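Local coordinates for DUF115 domain-containing protein (Magnetospirillum magneticum AMB-1, PDB 5MU5), which is a Maf glycosyltransferase that probably attaches sugar to flagellin and is involved in formation of the bacterial flagellum, at residues A[242-246]-A[639-643]; A[549-554]-A[590-594]; A[42-46]-A[58-62]. All coordinates share one frame. Numbering follows the deposited sequence.

Contact 1: A[242-246]-A[639-643]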
# COMPACT_ATOMS: atom_id res chain seq x y z
N LEU A 242 8.84 -12.51 4.02
CA LEU A 242 8.62 -13.90 4.37
C LEU A 242 8.44 -14.11 5.87
O LEU A 242 7.49 -14.76 6.29
CB LEU A 242 9.79 -14.76 3.87
CG LEU A 242 9.68 -16.25 4.16
CD1 LEU A 242 8.44 -16.83 3.51
CD2 LEU A 242 10.92 -17.00 3.72
N HIS A 243 9.35 -13.59 6.67
CA HIS A 243 9.33 -13.90 8.11
C HIS A 243 8.17 -13.27 8.83
O HIS A 243 7.65 -13.88 9.76
CB HIS A 243 10.65 -13.53 8.78
CG HIS A 243 11.80 -14.32 8.27
ND1 HIS A 243 13.09 -13.83 8.21
CD2 HIS A 243 11.85 -15.56 7.72
CE1 HIS A 243 13.88 -14.75 7.70
NE2 HIS A 243 13.15 -15.80 7.38
N ASP A 244 7.76 -12.08 8.41
CA ASP A 244 6.56 -11.46 8.99
C ASP A 244 5.31 -12.23 8.57
O ASP A 244 4.39 -12.37 9.34
CB ASP A 244 6.44 -9.98 8.58
CG ASP A 244 7.63 -9.15 9.05
OD1 ASP A 244 8.03 -9.31 10.23
OD2 ASP A 244 8.17 -8.35 8.23
N GLU A 245 5.28 -12.74 7.34
CA GLU A 245 4.13 -13.52 6.91
C GLU A 245 4.08 -14.82 7.68
O GLU A 245 3.01 -15.30 7.96
CB GLU A 245 4.15 -13.77 5.41
CG GLU A 245 4.03 -12.49 4.58
CD GLU A 245 2.68 -11.79 4.70
OE1 GLU A 245 1.64 -12.49 4.77
OE2 GLU A 245 2.65 -10.54 4.69
N MET A 246 5.24 -15.39 8.00
CA MET A 246 5.28 -16.58 8.84
C MET A 246 4.65 -16.28 10.19
O MET A 246 3.81 -17.04 10.67
CB MET A 246 6.70 -17.09 9.04
CG MET A 246 7.31 -17.77 7.83
SD MET A 246 9.00 -18.26 8.17
CE MET A 246 9.27 -19.35 6.78
N GLN A 639 13.25 -22.95 4.61
CA GLN A 639 12.62 -22.26 5.75
C GLN A 639 11.12 -22.50 5.78
O GLN A 639 10.53 -22.75 6.84
CB GLN A 639 12.92 -20.76 5.72
CG GLN A 639 14.32 -20.46 6.21
CD GLN A 639 14.57 -18.99 6.44
OE1 GLN A 639 13.72 -18.15 6.17
NE2 GLN A 639 15.76 -18.67 6.95
N VAL A 640 10.52 -22.46 4.60
CA VAL A 640 9.10 -22.67 4.45
C VAL A 640 8.70 -24.07 4.91
O VAL A 640 7.72 -24.21 5.65
CB VAL A 640 8.66 -22.40 2.99
CG1 VAL A 640 7.31 -23.02 2.66
CG2 VAL A 640 8.64 -20.91 2.71
N GLU A 641 9.46 -25.07 4.48
CA GLU A 641 9.16 -26.47 4.81
C GLU A 641 9.35 -26.74 6.29
O GLU A 641 8.54 -27.42 6.91
CB GLU A 641 10.04 -27.42 3.98
CG GLU A 641 9.63 -27.45 2.50
CD GLU A 641 10.61 -28.23 1.62
OE1 GLU A 641 11.68 -28.67 2.11
OE2 GLU A 641 10.32 -28.38 0.41
N TRP A 642 10.43 -26.21 6.84
CA TRP A 642 10.66 -26.28 8.28
C TRP A 642 9.56 -25.56 9.08
O TRP A 642 9.13 -26.04 10.12
CB TRP A 642 12.02 -25.65 8.58
CG TRP A 642 12.28 -25.37 10.01
CD1 TRP A 642 12.72 -26.26 10.94
CD2 TRP A 642 12.14 -24.11 10.69
NE1 TRP A 642 12.86 -25.64 12.15
CE2 TRP A 642 12.50 -24.32 12.03
CE3 TRP A 642 11.73 -22.83 10.29
CZ2 TRP A 642 12.49 -23.29 12.98
CZ3 TRP A 642 11.71 -21.81 11.24
CH2 TRP A 642 12.09 -22.06 12.57
N TYR A 643 9.12 -24.40 8.58
CA TYR A 643 8.11 -23.60 9.27
C TYR A 643 6.77 -24.29 9.33
O TYR A 643 6.15 -24.32 10.39
CB TYR A 643 7.95 -22.24 8.60
CG TYR A 643 6.68 -21.51 8.93
CD1 TYR A 643 6.57 -20.77 10.09
CD2 TYR A 643 5.61 -21.54 8.06
CE1 TYR A 643 5.39 -20.09 10.38
CE2 TYR A 643 4.44 -20.85 8.34
CZ TYR A 643 4.33 -20.13 9.50
OH TYR A 643 3.16 -19.44 9.79

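Contact 2: A[549-554]-A[590-594]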
# COMPACT_ATOMS: atom_id res chain seq x y z
N SER A 549 2.53 -25.53 -2.36
CA SER A 549 2.24 -24.36 -3.20
C SER A 549 3.35 -23.32 -3.20
O SER A 549 3.65 -22.70 -4.22
CB SER A 549 1.01 -23.63 -2.66
OG SER A 549 -0.07 -24.52 -2.48
N ILE A 550 3.94 -23.09 -2.03
CA ILE A 550 4.96 -22.08 -1.89
C ILE A 550 6.23 -22.53 -2.61
O ILE A 550 6.80 -21.81 -3.42
CB ILE A 550 5.24 -21.76 -0.42
CG1 ILE A 550 3.99 -21.14 0.22
CG2 ILE A 550 6.40 -20.78 -0.31
CD1 ILE A 550 3.96 -21.16 1.74
N VAL A 551 6.64 -23.76 -2.32
CA VAL A 551 7.84 -24.32 -2.91
C VAL A 551 7.73 -24.42 -4.44
O VAL A 551 8.71 -24.23 -5.16
CB VAL A 551 8.11 -25.68 -2.26
CG1 VAL A 551 9.20 -26.43 -3.02
CG2 VAL A 551 8.50 -25.45 -0.80
N THR A 552 6.53 -24.72 -4.93
CA THR A 552 6.22 -24.72 -6.36
C THR A 552 6.41 -23.32 -6.96
O THR A 552 7.04 -23.14 -8.01
CB THR A 552 4.77 -25.22 -6.57
OG1 THR A 552 4.70 -26.60 -6.20
CG2 THR A 552 4.32 -25.06 -8.03
N LEU A 553 5.86 -22.31 -6.28
CA LEU A 553 6.01 -20.93 -6.73
C LEU A 553 7.50 -20.51 -6.77
O LEU A 553 7.96 -19.87 -7.71
CB LEU A 553 5.21 -19.97 -5.83
CG LEU A 553 5.23 -18.49 -6.22
CD1 LEU A 553 4.86 -18.27 -7.69
CD2 LEU A 553 4.32 -17.67 -5.33
N LEU A 554 8.22 -20.86 -5.72
CA LEU A 554 9.63 -20.52 -5.62
C LEU A 554 10.39 -21.17 -6.76
O LEU A 554 11.25 -20.54 -7.37
CB LEU A 554 10.19 -21.00 -4.29
CG LEU A 554 9.74 -20.20 -3.07
CD1 LEU A 554 10.25 -20.86 -1.80
CD2 LEU A 554 10.23 -18.76 -3.16
N ALA A 590 0.58 -18.55 -1.20
CA ALA A 590 1.95 -18.67 -1.69
C ALA A 590 2.51 -17.32 -2.12
O ALA A 590 3.63 -16.97 -1.79
CB ALA A 590 2.01 -19.66 -2.85
N GLN A 591 1.71 -16.55 -2.84
CA GLN A 591 2.16 -15.25 -3.29
C GLN A 591 2.40 -14.28 -2.15
O GLN A 591 3.34 -13.50 -2.18
CB GLN A 591 1.15 -14.66 -4.26
CG GLN A 591 1.24 -15.29 -5.62
CD GLN A 591 0.11 -14.85 -6.51
OE1 GLN A 591 -1.02 -14.68 -6.05
NE2 GLN A 591 0.40 -14.68 -7.80
N PHE A 592 1.51 -14.29 -1.17
CA PHE A 592 1.71 -13.45 -0.00
C PHE A 592 2.97 -13.83 0.73
O PHE A 592 3.68 -12.97 1.23
CB PHE A 592 0.56 -13.54 0.99
CG PHE A 592 -0.56 -12.63 0.69
CD1 PHE A 592 -0.38 -11.26 0.75
CD2 PHE A 592 -1.82 -13.12 0.38
CE1 PHE A 592 -1.42 -10.40 0.49
CE2 PHE A 592 -2.87 -12.28 0.12
CZ PHE A 592 -2.67 -10.91 0.17
N PHE A 593 3.25 -15.12 0.81
CA PHE A 593 4.45 -15.57 1.53
C PHE A 593 5.76 -15.08 0.96
O PHE A 593 6.63 -14.67 1.72
CB PHE A 593 4.48 -17.09 1.65
CG PHE A 593 4.03 -17.58 2.98
CD1 PHE A 593 2.71 -17.52 3.34
CD2 PHE A 593 4.96 -18.09 3.88
CE1 PHE A 593 2.31 -17.96 4.59
CE2 PHE A 593 4.56 -18.51 5.14
CZ PHE A 593 3.23 -18.46 5.48
N VAL A 594 5.90 -15.08 -0.36
CA VAL A 594 7.19 -14.85 -0.98
C VAL A 594 7.38 -13.58 -1.80
O VAL A 594 8.52 -13.15 -1.99
CB VAL A 594 7.57 -16.05 -1.88
CG1 VAL A 594 7.58 -17.33 -1.06
CG2 VAL A 594 6.63 -16.18 -3.08

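Contact 3: A[42-46]-A[58-62]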
# COMPACT_ATOMS: atom_id res chain seq x y z
N ASN A 42 3.35 23.86 -40.42
CA ASN A 42 4.02 25.14 -40.13
C ASN A 42 5.05 25.49 -41.22
O ASN A 42 5.20 24.75 -42.19
CB ASN A 42 4.65 25.14 -38.72
CG ASN A 42 5.89 24.28 -38.62
OD1 ASN A 42 6.34 23.69 -39.59
ND2 ASN A 42 6.45 24.20 -37.42
N GLU A 43 5.74 26.62 -41.07
CA GLU A 43 6.71 27.10 -42.08
C GLU A 43 7.88 26.13 -42.31
O GLU A 43 8.39 26.02 -43.42
CB GLU A 43 7.27 28.45 -41.67
CG GLU A 43 6.23 29.56 -41.66
CD GLU A 43 6.75 30.84 -41.04
OE1 GLU A 43 7.67 30.78 -40.18
OE2 GLU A 43 6.23 31.92 -41.41
N ASP A 44 8.28 25.45 -41.25
CA ASP A 44 9.32 24.42 -41.33
C ASP A 44 8.81 23.15 -42.05
O ASP A 44 9.59 22.24 -42.32
CB ASP A 44 9.77 24.01 -39.91
CG ASP A 44 10.23 25.20 -39.07
OD1 ASP A 44 10.75 26.18 -39.63
OD2 ASP A 44 10.07 25.13 -37.83
N GLY A 45 7.51 23.08 -42.34
CA GLY A 45 6.90 21.91 -42.97
C GLY A 45 6.55 20.79 -41.99
O GLY A 45 6.17 19.70 -42.41
N ASP A 46 6.69 21.06 -40.70
CA ASP A 46 6.37 20.09 -39.65
C ASP A 46 4.92 20.26 -39.29
O ASP A 46 4.38 21.38 -39.37
CB ASP A 46 7.20 20.33 -38.40
CG ASP A 46 8.68 20.42 -38.68
OD1 ASP A 46 9.20 19.51 -39.36
OD2 ASP A 46 9.31 21.41 -38.23
N GLY A 58 5.45 25.78 -32.76
CA GLY A 58 5.97 27.02 -33.34
C GLY A 58 7.17 26.71 -34.21
O GLY A 58 7.53 25.53 -34.36
N PRO A 59 7.81 27.74 -34.79
CA PRO A 59 8.94 27.45 -35.69
C PRO A 59 10.13 26.88 -34.92
O PRO A 59 10.51 27.41 -33.87
CB PRO A 59 9.27 28.81 -36.30
CG PRO A 59 8.85 29.79 -35.26
CD PRO A 59 7.63 29.20 -34.60
N GLY A 60 10.69 25.79 -35.43
CA GLY A 60 11.79 25.10 -34.76
C GLY A 60 11.42 24.36 -33.47
O GLY A 60 12.30 23.94 -32.74
N GLY A 61 10.13 24.22 -33.18
CA GLY A 61 9.69 23.53 -31.97
C GLY A 61 9.95 22.03 -32.01
O GLY A 61 10.35 21.43 -31.02
N ARG A 62 9.72 21.44 -33.18
CA ARG A 62 9.98 20.04 -33.39
C ARG A 62 11.45 19.74 -33.15
O ARG A 62 11.79 18.86 -32.37
CB ARG A 62 9.60 19.61 -34.81
CG ARG A 62 9.99 18.18 -35.11
CD ARG A 62 9.57 17.74 -36.49
NE ARG A 62 9.73 16.30 -36.63
CZ ARG A 62 9.25 15.58 -37.62
NH1 ARG A 62 8.57 16.15 -38.62
NH2 ARG A 62 9.45 14.27 -37.62

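Contact 1: A[242-246]-A[639-643]
This is a buried helix-helix contact that joins two distant parts of the chain: the first turn of helix 242-257 lies beside the last third of helix 618-646. The two segments run nearly parallel (12°), but their axes stay 11.8 Å apart, so long side chains have to bridge the gap. Met246 does most of this. Its CG sits 3.8 Å from the centroid of the Tyr643 ring, almost on the ring normal, a CH-pi contact, while SD lies obliquely at 4.5 Å from the same centroid. Its CE methyl reaches Gln639 O at 3.6 Å. Two polar links flank the methionine: His243 NE2 donates to Gln639 OE1 (2.7 Å, nearly straight), and Tyr643 OH donates a weak hydrogen bond to Met246 O (2.6 Å). Leu242 CD1 meets Val640 CG2 at 4.2 Å. Phe593 of helix 589-609 packs against Leu242, Met246 and Tyr643, closing the interface into a small core. At its centre is a Met-aromatic contact, here fastening helix 242-257 onto the C-terminal helical bundle.

Contact 2: A[549-554]-A[590-594]
Look first at how little room there is between these two helices. Segments 549-554 and 590-594 cross at -65° with their axes 9.1 Å apart, and the backbones come closest where Ile550 CA and Ala590 CA are 4.6 Å apart. Alanine makes that possible: its single methyl is a low bump pressed into a hollow on helix 546-564, with Ala590 CB 3.7 Å from Ser549 O, 3.9 Å from Ile550 CG1 and 3.9 Å from Leu553 CD2. One turn further on, Val594 is the larger bump. Its CG1 lies 3.7 Å from both Ile550 CG2 and Leu554 CD2, and its CG2 is 3.6 Å from Leu553 CD2, so it drops between three side chains of the facing helix.

The fit works in the other direction too. Leu553 is directed toward the facing helix, and its CD2 enters the space framed by Ala590, Gln591 and Val594, 3.9 Å from Gln591 CG. Ile550 leaves its backbone sideways, yet its chain extends along the crossing until CD1 lies over the face of the Phe593 ring, 4.0 Å from the centroid, a CH-pi contact. Helix 618-646 packs on Ile550 through Val640 and Phe644, and on Leu554 through Thr637; Leu579 of helix 568-579 touches both Leu553 and Val594.

Polar ends look elsewhere: Ser549 OG bonds to Glu544 and Asp545, and the Gln591 amide to Thr588 and Met578. What holds the crossing is therefore apolar, and its stability should rest on close shape matching and exclusion of water rather than on polar bonds between the segments.

Contact 3: A[42-46]-A[58-62]
Two turns face each other here at the protein surface, and most of what joins them is polar. Residues 42-46 make the loop between strands 38-41 and 47-51. A type I turn from Asn42 to Gly45 is closed by Gly45 N donating to Asn42 O (2.9 Å), and Asn42 N in turn donates to Asp46 O (2.9 Å). The Asn42 side chain contributes as well, since its OD1 accepts from Asp46 N at 2.9 Å. Gly45, with phi of 83°, takes the left-handed conformation that this closure needs.

Opposite lies a type II turn from Gly58 to Gly61, closed by Gly61 N to Gly58 O at 3.1 Å, with Pro59 and Gly60 at its corners. Gly60 has its own NH still to place, and Asp44 takes it: Gly60 N donates to Asp44 OD2 at 2.6 Å and 165°, the strongest bond between the segments. Gly58 N is satisfied by Asp48 OD2 from the adjacent strand. At the other end, Asp46 OD1 and Arg62 NH1 form a long salt bridge of 3.5 Å with a weak hydrogen bond; the better partner of Arg62 is Glu66, paired with its NE. Asn42 ND2 comes to 3.5 Å from Gly58 O.

Gly60 is at the N-cap position of helix 61-71, so the Asp44 bond lands on the turn residue just before the helix. The first loop is a classic type I turn with a G1 beta bulge, and the second a Pro-Gly type II turn leading into a helix, both within the Maf N-terminal domain.

Overall arrangement
Starting from the N terminus, contact 3 closes first: it brings residue 62 back to residue 42 around a short excursion through strands 47-51 and 54-55, wholly within the Maf N-terminal domain. Contact 1 opens much later, at helix 242-257, and closes only at helix 618-646, so its loop takes in the entire ten-stranded sheet and most of the C-terminal bundle. Contact 2 opens and closes within that span, joining two bundle helices. Contacts 1 and 2 are neighbours, their centres 10 Å apart, and touch directly, as where Leu242 CD1 lies 3.3 Å from Phe593 O. Contact 3 is remote, its centre 62 Å from that of contact 1.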